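Local coordinates for outer membrane protein assembly factor BamA (Haemophilus ducreyi, PDB 4K3C) that probably helps to assemble and insert beta-barrel proteins into the bacterial outer membrane as part of the Bam complex, at residues A[88-93]-A[150-155]; A[173-178]-A[197-202]; A[261-266]-A[313-318]; A[286-291]-A[380-385]; A[440-445]-A[453-458]. One frame throughout, in Å; residues are numbered along the deposited sequence.

Contact 1 (A[88-93]-A[150-155])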
# COMPACT_ATOMS: atom_id res chain seq x y z
N ILE A 88 -31.80 -9.23 13.68
CA ILE A 88 -31.16 -7.93 13.84
C ILE A 88 -31.64 -6.98 12.74
O ILE A 88 -31.84 -7.39 11.59
CB ILE A 88 -29.61 -8.00 13.89
CG1 ILE A 88 -28.98 -7.67 12.53
CG2 ILE A 88 -29.14 -9.37 14.37
CD1 ILE A 88 -29.06 -8.82 11.53
N ARG A 89 -31.86 -5.72 13.10
CA ARG A 89 -32.41 -4.75 12.16
C ARG A 89 -31.72 -3.41 12.29
O ARG A 89 -31.05 -3.13 13.29
CB ARG A 89 -33.91 -4.58 12.36
CG ARG A 89 -34.76 -5.77 11.96
CD ARG A 89 -36.25 -5.44 12.07
NE ARG A 89 -36.56 -4.55 13.19
CZ ARG A 89 -37.05 -4.95 14.37
NH1 ARG A 89 -37.31 -6.23 14.59
NH2 ARG A 89 -37.30 -4.06 15.32
N PHE A 90 -31.88 -2.57 11.28
CA PHE A 90 -31.26 -1.26 11.30
C PHE A 90 -32.30 -0.15 11.17
O PHE A 90 -33.37 -0.34 10.59
CB PHE A 90 -30.24 -1.16 10.17
CG PHE A 90 -29.25 -2.29 10.15
CD1 PHE A 90 -28.13 -2.26 10.96
CD2 PHE A 90 -29.42 -3.37 9.30
CE1 PHE A 90 -27.21 -3.28 10.94
CE2 PHE A 90 -28.51 -4.41 9.28
CZ PHE A 90 -27.40 -4.36 10.10
N GLU A 91 -31.98 1.01 11.72
CA GLU A 91 -32.82 2.18 11.53
C GLU A 91 -31.98 3.44 11.51
O GLU A 91 -30.87 3.46 12.04
CB GLU A 91 -33.95 2.24 12.56
CG GLU A 91 -33.53 2.32 14.00
CD GLU A 91 -34.72 2.10 14.93
OE1 GLU A 91 -35.50 1.14 14.69
OE2 GLU A 91 -34.87 2.87 15.90
N GLY A 92 -32.51 4.49 10.87
CA GLY A 92 -31.76 5.71 10.66
C GLY A 92 -30.96 5.67 9.37
O GLY A 92 -30.32 6.65 8.99
N ASN A 93 -30.99 4.52 8.69
CA ASN A 93 -30.21 4.30 7.48
C ASN A 93 -30.95 4.72 6.23
O ASN A 93 -31.37 3.86 5.45
CB ASN A 93 -29.77 2.84 7.36
CG ASN A 93 -30.92 1.86 7.46
OD1 ASN A 93 -31.82 2.03 8.29
ND2 ASN A 93 -30.91 0.83 6.62
N ILE A 150 -32.08 -7.12 18.17
CA ILE A 150 -31.02 -6.14 18.38
C ILE A 150 -30.94 -5.13 17.22
O ILE A 150 -30.50 -5.46 16.11
CB ILE A 150 -29.67 -6.83 18.64
CG1 ILE A 150 -28.50 -5.87 18.40
CG2 ILE A 150 -29.53 -8.08 17.78
CD1 ILE A 150 -27.15 -6.49 18.66
N ILE A 151 -31.39 -3.90 17.49
CA ILE A 151 -31.46 -2.85 16.47
C ILE A 151 -30.19 -1.99 16.44
O ILE A 151 -29.58 -1.74 17.47
CB ILE A 151 -32.71 -1.93 16.68
CG1 ILE A 151 -32.30 -0.52 17.13
CG2 ILE A 151 -33.69 -2.56 17.66
CD1 ILE A 151 -33.47 0.37 17.54
N TYR A 152 -29.80 -1.56 15.24
CA TYR A 152 -28.68 -0.63 15.12
C TYR A 152 -29.16 0.70 14.55
O TYR A 152 -29.61 0.77 13.41
CB TYR A 152 -27.57 -1.21 14.26
CG TYR A 152 -26.74 -2.29 14.93
CD1 TYR A 152 -27.23 -3.58 15.08
CD2 TYR A 152 -25.45 -2.02 15.38
CE1 TYR A 152 -26.47 -4.57 15.67
CE2 TYR A 152 -24.69 -3.01 15.98
CZ TYR A 152 -25.20 -4.28 16.13
OH TYR A 152 -24.44 -5.26 16.72
N LYS A 153 -29.07 1.75 15.37
CA LYS A 153 -29.54 3.08 14.99
C LYS A 153 -28.36 3.93 14.58
O LYS A 153 -27.54 4.30 15.42
CB LYS A 153 -30.30 3.73 16.15
CG LYS A 153 -30.78 5.15 15.91
CD LYS A 153 -32.20 5.34 16.45
CE LYS A 153 -32.47 6.79 16.85
NZ LYS A 153 -31.59 7.23 17.98
N ILE A 154 -28.27 4.24 13.29
CA ILE A 154 -27.15 5.04 12.80
C ILE A 154 -27.54 6.46 12.36
O ILE A 154 -28.68 6.72 11.97
CB ILE A 154 -26.33 4.29 11.72
CG1 ILE A 154 -26.33 5.05 10.40
CG2 ILE A 154 -26.88 2.89 11.52
CD1 ILE A 154 -27.50 4.75 9.52
N LYS A 155 -26.58 7.37 12.46
CA LYS A 155 -26.69 8.69 11.85
C LYS A 155 -25.76 8.71 10.64
O LYS A 155 -24.54 8.61 10.78
CB LYS A 155 -26.28 9.78 12.85
CG LYS A 155 -26.30 11.19 12.29
CD LYS A 155 -27.72 11.65 12.04
CE LYS A 155 -27.78 12.80 11.04
NZ LYS A 155 -29.20 13.27 10.83
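Arg89 and Glu91 exchange backbone hydrogen bonds with the residues of strand 150-155, which runs parallel to strand 88-91 at 21°. Tyr152 N bonds to Arg89 O at 2.8 Å. Glu91 N reaches Tyr152 O at 2.9 Å, and Ile154 N returns to Glu91 O at 3.0 Å. A fourth bond, from Arg89 N to Ile150 O, is weak. The CA-H groups of Ile151 and Lys153 also point at Arg89 O and Glu91 O, so each of these carbonyls meets an N-H and a CA-H.

This parallel pairing of the first and last strands belongs to the POTRA fold, with its order strand, helix, helix, strand, strand. The domain is the POTRA unit next to the barrel.

Apolar packing fills the face that bears Ile88, Phe90, Ile150 and Tyr152. Phe90 CD1 lies 3.5 Å from Tyr152 CB. The two side chains lie side by side, pointing the same way, with their ring planes oblique at 44°. Ile88 CG2 meets Ile150 CG2 at 3.7 Å. Helices 98-101 and 119-125 cover this face through Leu101 on Phe90 and Leu125 on Tyr152.

Mixed contacts occupy the other face. Glu91 CG sits between its backbone N and carbonyl carbon (chi1 60°), and the extended chain carries the carboxylate to Ile151 CD1, with Glu91 OE2 at 3.3 Å. Lys153 NZ stays 5.8 Å from Glu91 OE2 and makes a long, weak ion pair with Glu135.

Contact 2 (A[173-178]-A[197-202])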
# COMPACT_ATOMS: atom_id res chain seq x y z
N GLY A 173 10.03 18.27 -10.15
CA GLY A 173 9.78 19.70 -10.05
C GLY A 173 8.49 20.03 -9.30
O GLY A 173 8.15 19.39 -8.30
N LEU A 174 7.76 21.03 -9.78
CA LEU A 174 6.49 21.42 -9.16
C LEU A 174 5.34 20.47 -9.44
O LEU A 174 4.98 20.24 -10.59
CB LEU A 174 6.09 22.82 -9.60
CG LEU A 174 4.68 23.23 -9.17
CD1 LEU A 174 4.54 23.24 -7.64
CD2 LEU A 174 4.31 24.57 -9.76
N SER A 175 4.72 19.97 -8.38
CA SER A 175 3.62 19.03 -8.49
C SER A 175 2.42 19.56 -7.71
O SER A 175 2.58 20.10 -6.61
CB SER A 175 4.00 17.64 -7.94
OG SER A 175 5.24 17.20 -8.46
N TYR A 176 1.24 19.43 -8.31
CA TYR A 176 -0.01 19.56 -7.57
C TYR A 176 -1.02 18.55 -8.08
O TYR A 176 -0.89 18.05 -9.20
CB TYR A 176 -0.61 20.98 -7.67
CG TYR A 176 -0.52 21.55 -9.04
CD1 TYR A 176 -1.48 21.27 -9.99
CD2 TYR A 176 0.56 22.34 -9.40
CE1 TYR A 176 -1.38 21.79 -11.28
CE2 TYR A 176 0.66 22.87 -10.66
CZ TYR A 176 -0.30 22.58 -11.60
OH TYR A 176 -0.18 23.10 -12.86
N ASN A 177 -2.01 18.28 -7.25
CA ASN A 177 -3.07 17.35 -7.60
C ASN A 177 -4.30 17.78 -6.81
O ASN A 177 -4.17 18.31 -5.70
CB ASN A 177 -2.71 15.95 -7.16
CG ASN A 177 -2.72 15.81 -5.64
OD1 ASN A 177 -1.76 16.20 -4.96
ND2 ASN A 177 -3.81 15.28 -5.10
N ALA A 178 -5.48 17.54 -7.38
CA ALA A 178 -6.74 17.66 -6.65
C ALA A 178 -7.52 16.40 -6.91
O ALA A 178 -7.14 15.57 -7.74
CB ALA A 178 -7.55 18.87 -7.08
N SER A 197 -3.76 15.39 -11.60
CA SER A 197 -2.48 15.85 -11.07
C SER A 197 -1.51 16.29 -12.17
O SER A 197 -1.67 15.92 -13.33
CB SER A 197 -1.84 14.73 -10.29
OG SER A 197 -1.56 13.67 -11.20
N ARG A 198 -0.49 17.06 -11.77
CA ARG A 198 0.49 17.64 -12.70
C ARG A 198 1.93 17.48 -12.22
O ARG A 198 2.26 17.93 -11.13
CB ARG A 198 0.19 19.12 -12.89
CG ARG A 198 1.11 19.86 -13.85
CD ARG A 198 2.26 20.60 -13.13
NE ARG A 198 3.12 21.35 -14.06
CZ ARG A 198 4.44 21.46 -13.95
NH1 ARG A 198 5.10 20.88 -12.95
NH2 ARG A 198 5.11 22.15 -14.86
N ASN A 199 2.77 16.84 -13.05
CA ASN A 199 4.23 16.80 -12.92
C ASN A 199 4.74 17.81 -13.91
O ASN A 199 3.95 18.46 -14.57
CB ASN A 199 4.79 15.45 -13.40
CG ASN A 199 4.72 14.39 -12.36
OD1 ASN A 199 5.00 14.65 -11.20
ND2 ASN A 199 4.35 13.18 -12.77
N THR A 200 6.06 17.89 -14.07
CA THR A 200 6.62 18.56 -15.24
C THR A 200 6.51 17.62 -16.43
O THR A 200 6.56 18.07 -17.58
CB THR A 200 8.10 18.95 -15.06
OG1 THR A 200 8.74 18.02 -14.17
CG2 THR A 200 8.23 20.37 -14.52
N ASP A 201 6.36 16.33 -16.15
CA ASP A 201 6.36 15.31 -17.20
C ASP A 201 4.97 14.94 -17.69
O ASP A 201 4.79 14.60 -18.86
CB ASP A 201 7.12 14.04 -16.76
CG ASP A 201 8.63 14.20 -16.86
OD1 ASP A 201 9.14 14.44 -17.98
OD2 ASP A 201 9.32 14.06 -15.83
N SER A 202 3.98 15.02 -16.80
CA SER A 202 2.60 14.77 -17.24
C SER A 202 1.49 15.50 -16.47
O SER A 202 1.71 16.09 -15.42
CB SER A 202 2.31 13.26 -17.28
OG SER A 202 2.68 12.62 -16.07
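Gly173 comes near Thr200 without a bond; Thr200 OG1 is hydrogen-bonded to Ser172 O. Next along the chain, Leu174 O accepts from Arg198 NH1, near the plane of the guanidinium. The modelled 2.4 Å between Leu174 O and Arg198 NH1 is too short to trust as a length. Ser175 adds a CA-H contact, its CA lying 3.2 Å from Arg198 O.

Tyr176 has the largest share of this segment's contact. It pairs with Arg198 in the antiparallel hairpin of strands 175-185 and 190-198, near the extracellular end of the barrel wall. Arg198 N bonds to Tyr176 O at 2.8 Å, while the return bond from Tyr176 N to Arg198 O is weak. Arg198 CB stands over one face of the Tyr176 ring, 3.9 Å from its centroid, in a CH-pi contact. Arg198 CD passes 3.5 Å from Tyr176 OH. The bend at chi2 of Arg198 (-97°) places CD there.

Asn177 faces Ser197 in a non-hydrogen-bonded pair, with Asn177 CB 3.5 Å from Ser197 CB. Ser197 OG is bonded to Asn204.

The arginine thus plays two parts: its aliphatic portion packs on Tyr176, and its guanidinium is directed at the Leu174 carbonyl, though the detail of that bond is doubtful.

Contact 3 (A[261-266]-A[313-318])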
# COMPACT_ATOMS: atom_id res chain seq x y z
N SER A 261 -1.23 -10.19 -0.21
CA SER A 261 -2.39 -10.00 -1.06
C SER A 261 -2.01 -10.13 -2.54
O SER A 261 -0.85 -9.96 -2.91
CB SER A 261 -3.04 -8.65 -0.77
OG SER A 261 -2.06 -7.64 -0.68
N TYR A 262 -2.98 -10.46 -3.38
CA TYR A 262 -2.73 -10.66 -4.79
C TYR A 262 -3.64 -9.74 -5.53
O TYR A 262 -4.54 -9.16 -4.95
CB TYR A 262 -2.99 -12.11 -5.19
CG TYR A 262 -2.12 -13.01 -4.37
CD1 TYR A 262 -0.81 -13.27 -4.75
CD2 TYR A 262 -2.57 -13.50 -3.15
CE1 TYR A 262 0.02 -14.05 -3.96
CE2 TYR A 262 -1.75 -14.27 -2.35
CZ TYR A 262 -0.45 -14.54 -2.75
OH TYR A 262 0.34 -15.31 -1.94
N TYR A 263 -3.38 -9.58 -6.82
CA TYR A 263 -4.38 -8.95 -7.66
C TYR A 263 -4.29 -9.51 -9.08
O TYR A 263 -3.23 -9.99 -9.51
CB TYR A 263 -4.25 -7.44 -7.63
CG TYR A 263 -2.94 -6.96 -8.17
CD1 TYR A 263 -2.74 -6.82 -9.54
CD2 TYR A 263 -1.90 -6.64 -7.33
CE1 TYR A 263 -1.55 -6.39 -10.06
CE2 TYR A 263 -0.69 -6.20 -7.85
CZ TYR A 263 -0.52 -6.08 -9.22
OH TYR A 263 0.67 -5.65 -9.75
N LEU A 264 -5.43 -9.50 -9.77
CA LEU A 264 -5.51 -9.82 -11.19
C LEU A 264 -6.26 -8.68 -11.86
O LEU A 264 -7.29 -8.24 -11.36
CB LEU A 264 -6.30 -11.11 -11.40
CG LEU A 264 -5.60 -12.46 -11.52
CD1 LEU A 264 -6.61 -13.55 -11.92
CD2 LEU A 264 -4.40 -12.43 -12.49
N GLY A 265 -5.76 -8.21 -13.00
CA GLY A 265 -6.46 -7.16 -13.72
C GLY A 265 -6.45 -7.35 -15.22
O GLY A 265 -5.54 -7.97 -15.76
N LEU A 266 -7.48 -6.84 -15.88
CA LEU A 266 -7.53 -6.70 -17.33
C LEU A 266 -7.65 -5.22 -17.60
O LEU A 266 -8.31 -4.49 -16.85
CB LEU A 266 -8.78 -7.36 -17.87
CG LEU A 266 -8.89 -8.87 -17.65
CD1 LEU A 266 -10.34 -9.35 -17.82
CD2 LEU A 266 -7.94 -9.59 -18.61
N GLY A 313 -0.21 -9.54 -9.54
CA GLY A 313 0.80 -9.07 -8.61
C GLY A 313 0.65 -9.74 -7.27
O GLY A 313 -0.41 -10.31 -6.97
N TRP A 314 1.71 -9.70 -6.46
CA TRP A 314 1.64 -10.20 -5.11
C TRP A 314 2.28 -9.22 -4.16
O TRP A 314 3.35 -8.68 -4.45
CB TRP A 314 2.34 -11.55 -5.00
CG TRP A 314 2.68 -11.92 -3.59
CD1 TRP A 314 1.81 -12.09 -2.55
CD2 TRP A 314 3.99 -12.15 -3.07
NE1 TRP A 314 2.49 -12.42 -1.42
CE2 TRP A 314 3.83 -12.47 -1.70
CE3 TRP A 314 5.28 -12.13 -3.62
CZ2 TRP A 314 4.93 -12.76 -0.87
CZ3 TRP A 314 6.36 -12.42 -2.79
CH2 TRP A 314 6.18 -12.74 -1.43
N ASN A 315 1.65 -8.98 -3.02
CA ASN A 315 2.14 -7.94 -2.13
C ASN A 315 2.33 -8.33 -0.70
O ASN A 315 1.37 -8.56 0.03
CB ASN A 315 1.27 -6.71 -2.20
CG ASN A 315 1.61 -5.86 -3.37
OD1 ASN A 315 2.58 -5.10 -3.34
ND2 ASN A 315 0.83 -6.00 -4.45
N TYR A 316 3.60 -8.37 -0.32
CA TYR A 316 3.98 -8.69 1.03
C TYR A 316 4.36 -7.41 1.77
O TYR A 316 5.12 -6.59 1.26
CB TYR A 316 5.12 -9.71 1.02
CG TYR A 316 5.68 -10.03 2.39
CD1 TYR A 316 5.10 -11.00 3.19
CD2 TYR A 316 6.79 -9.35 2.88
CE1 TYR A 316 5.63 -11.29 4.45
CE2 TYR A 316 7.31 -9.63 4.12
CZ TYR A 316 6.73 -10.59 4.90
OH TYR A 316 7.28 -10.84 6.14
N ASN A 317 3.80 -7.24 2.97
CA ASN A 317 4.23 -6.18 3.88
C ASN A 317 4.29 -6.66 5.32
O ASN A 317 3.29 -7.11 5.87
CB ASN A 317 3.32 -4.96 3.79
CG ASN A 317 3.88 -3.75 4.55
OD1 ASN A 317 4.25 -3.84 5.73
ND2 ASN A 317 3.97 -2.62 3.87
N ASN A 318 5.46 -6.56 5.93
CA ASN A 318 5.54 -6.70 7.37
C ASN A 318 5.52 -5.31 7.97
O ASN A 318 4.45 -4.78 8.28
CB ASN A 318 6.82 -7.39 7.78
CG ASN A 318 6.56 -8.67 8.51
OD1 ASN A 318 7.37 -9.60 8.45
ND2 ASN A 318 5.42 -8.74 9.18
O HOH W 1 0.03 -6.58 1.49
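Tyr262 and Trp314 lie on neighbouring antiparallel strands of the BamA barrel wall, near its periplasmic end. Their side chains point the same way, on the face of the sheet that also bears Leu264. The Tyr262 ring and the five-membered ring of Trp314 are modelled near parallel, at 21°, with little overlap, but their exact spacing is doubtful. Tyr262 CD1 lies 3.6 Å from Trp314 CB.

On the other face, the Tyr263 ring lies across the backbone of Gly313. Tyr263 CG stands between its own N and carbonyl carbon (chi1 63°). Gly313 CA makes a CH-pi contact 3.6 Å from the centroid of the Tyr263 ring, and Gly313 N is over the ring centre. Asn315 ND2 comes to the edge of the same ring, 3.7 Å from Tyr263 CE2.

Between the two faces, Tyr263 and Gly313 exchange a pair of backbone bonds. Asn315 N gives another, to Ser261 O at 2.7 Å. A water donates to Asn315 O at 2.8 Å and is also hydrogen-bonded to Ser261 OG.

Strand 260-274 pairs on its other side with strand 242-254, and strand 303-317 with strand 328-338. From the latter, Asn332 ND2 bonds to Asn315 OD1, Ile333 packs on Trp314 and Ser334 touches Tyr263.

Contact 4 (A[286-291]-A[380-385])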
# COMPACT_ATOMS: atom_id res chain seq x y z
N VAL A 286 9.69 0.95 -34.35
CA VAL A 286 8.82 1.55 -35.33
C VAL A 286 8.68 0.59 -36.50
O VAL A 286 7.56 0.30 -36.93
CB VAL A 286 9.39 2.90 -35.80
CG1 VAL A 286 8.80 3.30 -37.16
CG2 VAL A 286 9.15 3.96 -34.75
N ASN A 287 9.81 0.07 -36.98
CA ASN A 287 9.77 -0.89 -38.07
C ASN A 287 9.11 -2.20 -37.64
O ASN A 287 8.33 -2.77 -38.40
CB ASN A 287 11.16 -1.16 -38.64
CG ASN A 287 11.54 -0.17 -39.71
OD1 ASN A 287 12.39 0.69 -39.49
ND2 ASN A 287 10.93 -0.29 -40.87
N SER A 288 9.41 -2.64 -36.42
CA SER A 288 8.84 -3.88 -35.88
C SER A 288 7.32 -3.88 -36.04
O SER A 288 6.71 -4.92 -36.31
CB SER A 288 9.21 -4.04 -34.41
OG SER A 288 8.11 -4.51 -33.66
N MET A 289 6.74 -2.70 -35.89
CA MET A 289 5.30 -2.50 -35.94
C MET A 289 4.85 -2.06 -37.33
O MET A 289 3.68 -1.72 -37.54
CB MET A 289 4.91 -1.45 -34.90
CG MET A 289 5.32 -1.85 -33.52
SD MET A 289 4.21 -3.07 -32.80
CE MET A 289 2.79 -2.02 -32.52
N LYS A 290 5.80 -2.09 -38.27
CA LYS A 290 5.61 -1.65 -39.66
C LYS A 290 4.77 -0.39 -39.91
O LYS A 290 3.89 -0.39 -40.76
CB LYS A 290 5.18 -2.80 -40.58
CG LYS A 290 4.11 -3.72 -40.01
CD LYS A 290 4.19 -5.09 -40.65
CE LYS A 290 5.56 -5.73 -40.42
NZ LYS A 290 5.80 -6.07 -38.99
N PHE A 291 5.06 0.67 -39.16
CA PHE A 291 4.59 2.01 -39.49
C PHE A 291 5.61 2.57 -40.48
O PHE A 291 6.73 2.08 -40.54
CB PHE A 291 4.57 2.87 -38.23
CG PHE A 291 3.80 2.26 -37.10
CD1 PHE A 291 2.64 1.53 -37.33
CD2 PHE A 291 4.23 2.40 -35.79
CE1 PHE A 291 1.92 0.98 -36.28
CE2 PHE A 291 3.52 1.85 -34.74
CZ PHE A 291 2.36 1.14 -34.98
N GLY A 380 6.66 -12.44 -30.88
CA GLY A 380 5.87 -12.26 -32.08
C GLY A 380 6.54 -11.34 -33.08
O GLY A 380 5.86 -10.64 -33.84
N GLY A 381 7.87 -11.36 -33.10
CA GLY A 381 8.64 -10.53 -34.01
C GLY A 381 8.39 -9.05 -33.79
O GLY A 381 8.34 -8.25 -34.73
N LYS A 382 8.21 -8.69 -32.52
CA LYS A 382 7.94 -7.31 -32.16
C LYS A 382 8.99 -6.85 -31.17
O LYS A 382 9.52 -7.66 -30.40
CB LYS A 382 6.56 -7.21 -31.52
CG LYS A 382 5.46 -7.65 -32.44
CD LYS A 382 5.25 -6.68 -33.59
CE LYS A 382 4.24 -7.23 -34.58
NZ LYS A 382 3.19 -8.00 -33.86
N GLU A 383 9.30 -5.56 -31.19
CA GLU A 383 10.19 -4.99 -30.18
C GLU A 383 9.39 -4.43 -29.01
O GLU A 383 8.22 -4.08 -29.16
CB GLU A 383 11.09 -3.92 -30.80
CG GLU A 383 12.57 -4.20 -30.65
CD GLU A 383 12.98 -5.50 -31.32
OE1 GLU A 383 13.00 -5.52 -32.56
OE2 GLU A 383 13.29 -6.48 -30.61
N VAL A 384 10.00 -4.34 -27.84
CA VAL A 384 9.35 -3.69 -26.72
C VAL A 384 9.12 -2.21 -27.06
O VAL A 384 10.02 -1.54 -27.56
CB VAL A 384 10.19 -3.81 -25.42
CG1 VAL A 384 9.63 -2.90 -24.36
CG2 VAL A 384 10.22 -5.27 -24.93
N PRO A 385 7.92 -1.72 -26.82
CA PRO A 385 7.63 -0.32 -27.16
C PRO A 385 8.59 0.61 -26.43
O PRO A 385 8.57 0.59 -25.20
CB PRO A 385 6.21 -0.11 -26.63
CG PRO A 385 5.61 -1.45 -26.55
CD PRO A 385 6.74 -2.42 -26.29
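Ser288 and Glu383 join two extracellular loops above the BamA barrel. Ser288 ends helix 280-288, which lies in the loop between strands 260-274 and 303-317. Glu383 belongs to the loop that follows strand 366-378. Glu383 N donates to Ser288 OG at 2.9 Å, with an N-H...O angle of 157°. The serine hydroxyl therefore takes a backbone N-H from the second loop. Ser288 OG also lies 3.2 Å from Lys382 CA.

The side chain of Lys382 runs back over the helix end. Lys382 CB is 3.8 Å from Ser288 OG. CG stands beside the backbone N of Lys382, anti to the carbonyl carbon (chi1 -60°). The bend at chi2 brings Lys382 CD to the serine, 3.6 Å from Ser288 O. Met289 SD lies 3.8 Å from Lys382 CD; the methionine side chain crosses the lysine at about a right angle. Lys382 CE is 3.8 Å from Ser288 O. The tip, Lys382 NZ, stays 6.1 Å from Lys290 NZ, and the two like charges probably repel each other mildly.

Glu383 has a charged partner of its own. Its OE2 forms a salt bridge with Lys468, and its side chain touches Lys284 and Tyr285 of helix 280-288. The contact is small and lies at the surface.

Lys290 folds back toward the helix end that it follows: Lys290 NZ donates to Ser288 O at 3.1 Å, from a position 49° out of the carbonyl plane.

Contact 5 (A[440-445]-A[453-458])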
# COMPACT_ATOMS: atom_id res chain seq x y z
N ILE A 440 21.14 6.10 11.60
CA ILE A 440 21.64 6.40 12.93
C ILE A 440 20.73 7.46 13.56
O ILE A 440 19.96 8.11 12.86
CB ILE A 440 23.12 6.87 12.88
CG1 ILE A 440 23.22 8.36 12.53
CG2 ILE A 440 23.90 6.02 11.89
CD1 ILE A 440 23.14 8.64 11.04
N PRO A 441 20.79 7.60 14.89
CA PRO A 441 19.98 8.64 15.54
C PRO A 441 20.33 10.02 15.01
O PRO A 441 21.51 10.28 14.74
CB PRO A 441 20.42 8.53 17.00
CG PRO A 441 20.84 7.11 17.16
CD PRO A 441 21.49 6.75 15.87
N ALA A 442 19.32 10.89 14.87
CA ALA A 442 19.52 12.24 14.36
C ALA A 442 20.18 13.09 15.41
O ALA A 442 19.61 13.26 16.49
CB ALA A 442 18.20 12.85 13.99
N PRO A 443 21.37 13.62 15.11
CA PRO A 443 22.02 14.50 16.11
C PRO A 443 21.29 15.83 16.23
O PRO A 443 20.52 16.21 15.34
CB PRO A 443 23.44 14.68 15.57
CG PRO A 443 23.34 14.40 14.10
CD PRO A 443 22.24 13.38 13.94
N PHE A 444 21.50 16.52 17.36
CA PHE A 444 20.86 17.80 17.67
C PHE A 444 19.36 17.69 17.87
O PHE A 444 18.81 18.37 18.74
CB PHE A 444 21.18 18.88 16.62
CG PHE A 444 22.63 18.96 16.26
CD1 PHE A 444 23.56 19.40 17.18
CD2 PHE A 444 23.06 18.59 14.99
CE1 PHE A 444 24.91 19.46 16.86
CE2 PHE A 444 24.40 18.65 14.65
CZ PHE A 444 25.33 19.09 15.59
N ILE A 445 18.70 16.85 17.08
CA ILE A 445 17.24 16.72 17.16
C ILE A 445 16.87 16.04 18.47
O ILE A 445 17.66 16.06 19.41
CB ILE A 445 16.65 15.98 15.94
CG1 ILE A 445 17.44 16.33 14.68
CG2 ILE A 445 15.22 16.40 15.69
CD1 ILE A 445 17.21 17.74 14.19
N VAL A 453 12.09 12.38 12.35
CA VAL A 453 13.27 12.54 11.52
C VAL A 453 14.15 11.29 11.53
O VAL A 453 14.34 10.66 12.57
CB VAL A 453 14.09 13.77 11.92
CG1 VAL A 453 13.66 14.23 13.30
CG2 VAL A 453 15.58 13.48 11.83
N ARG A 454 14.64 10.96 10.34
CA ARG A 454 15.43 9.78 10.07
C ARG A 454 16.71 10.16 9.32
O ARG A 454 16.67 10.49 8.14
CB ARG A 454 14.61 8.79 9.25
CG ARG A 454 15.41 7.74 8.48
CD ARG A 454 14.64 6.45 8.34
NE ARG A 454 14.51 5.80 9.64
CZ ARG A 454 13.93 4.62 9.82
NH1 ARG A 454 13.87 4.10 11.04
NH2 ARG A 454 13.42 3.97 8.79
N THR A 455 17.84 10.12 10.01
CA THR A 455 19.11 10.36 9.36
C THR A 455 19.79 9.02 9.04
O THR A 455 19.62 8.06 9.77
CB THR A 455 20.02 11.19 10.25
OG1 THR A 455 20.13 10.54 11.52
CG2 THR A 455 19.43 12.57 10.45
N SER A 456 20.54 8.97 7.94
CA SER A 456 21.13 7.72 7.49
C SER A 456 22.34 7.94 6.60
O SER A 456 22.58 9.04 6.12
CB SER A 456 20.09 6.90 6.72
OG SER A 456 19.61 7.62 5.60
N VAL A 457 23.10 6.88 6.39
CA VAL A 457 24.25 6.90 5.50
C VAL A 457 24.12 5.68 4.63
O VAL A 457 23.84 4.58 5.14
CB VAL A 457 25.57 6.87 6.27
CG1 VAL A 457 26.72 6.55 5.34
CG2 VAL A 457 25.79 8.21 6.98
N PHE A 458 24.31 5.84 3.33
CA PHE A 458 23.82 4.82 2.41
C PHE A 458 24.83 4.53 1.31
O PHE A 458 25.77 5.31 1.08
CB PHE A 458 22.45 5.23 1.79
CG PHE A 458 22.55 6.42 0.89
CD1 PHE A 458 22.86 6.27 -0.45
CD2 PHE A 458 22.40 7.70 1.39
CE1 PHE A 458 23.00 7.37 -1.27
CE2 PHE A 458 22.53 8.80 0.57
CZ PHE A 458 22.83 8.63 -0.76
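Ile440 and Thr455 face each other where a periplasmic loop joins two antiparallel strands of the BamA barrel. Ile440 leads from strand 430-440 into the loop, and the chain returns as strand 453-465. Between them, the loop starts with Pro441, Ala442 and Pro443, and the two prolines have no backbone N-H to offer.

Thr455 provides the main polar tie. Its OG1 stands between the backbone N and carbonyl carbon (chi1 54°), and Thr455 OG1 donates to Ile440 O at 2.8 Å. The donor lies 46° out of the plane of that carbonyl. The backbone adds a bond from Ile440 N to Thr455 O, but it is weak. Ile440 also leans over the threonine at about a right angle, with Ile440 CD1 3.6 Å from Thr455 OG1. Trp365 touches the side chains of Ile440 and Pro441.

Apolar groups continue the contact into the loop. Ala442 CB points at the strand and is shared by two residues. Ala442 CB meets Val453 CG2 at 3.5 Å and Thr455 CG2 at 3.8 Å. Gln450 of the same loop also touches Ala442.

Strand 489-500 flanks strand 453-465, and its Trp498 packs on Val453. Farther round the loop, Ile445 turns back to the start of the strand. There its CG2 touches the second methyl of Val453, with Ile445 CG2 3.6 Å from Val453 CG1.

Overall arrangement
Contact 1 lies in the POTRA domain; the other four belong to the barrel and its loops. Contacts 1 and 5 are partly buried, whereas contacts 2, 3 and 4 are surface contacts. Contacts 2, 3 and 5 all reach strands of the barrel wall. Contacts 1, 2 and 3 are strand pairings, parallel in contact 1 and antiparallel in the other two. Contact 1 adds to its backbone bonds an apolar face covered by helices. Contact 5 works mainly through side chains where a periplasmic loop meets a strand. Contact 4, mostly polar, joins two loops by a single hydrogen bond; its helix 280-288 lies in the chain between the two strands of contact 3, with centres about 31 Å apart.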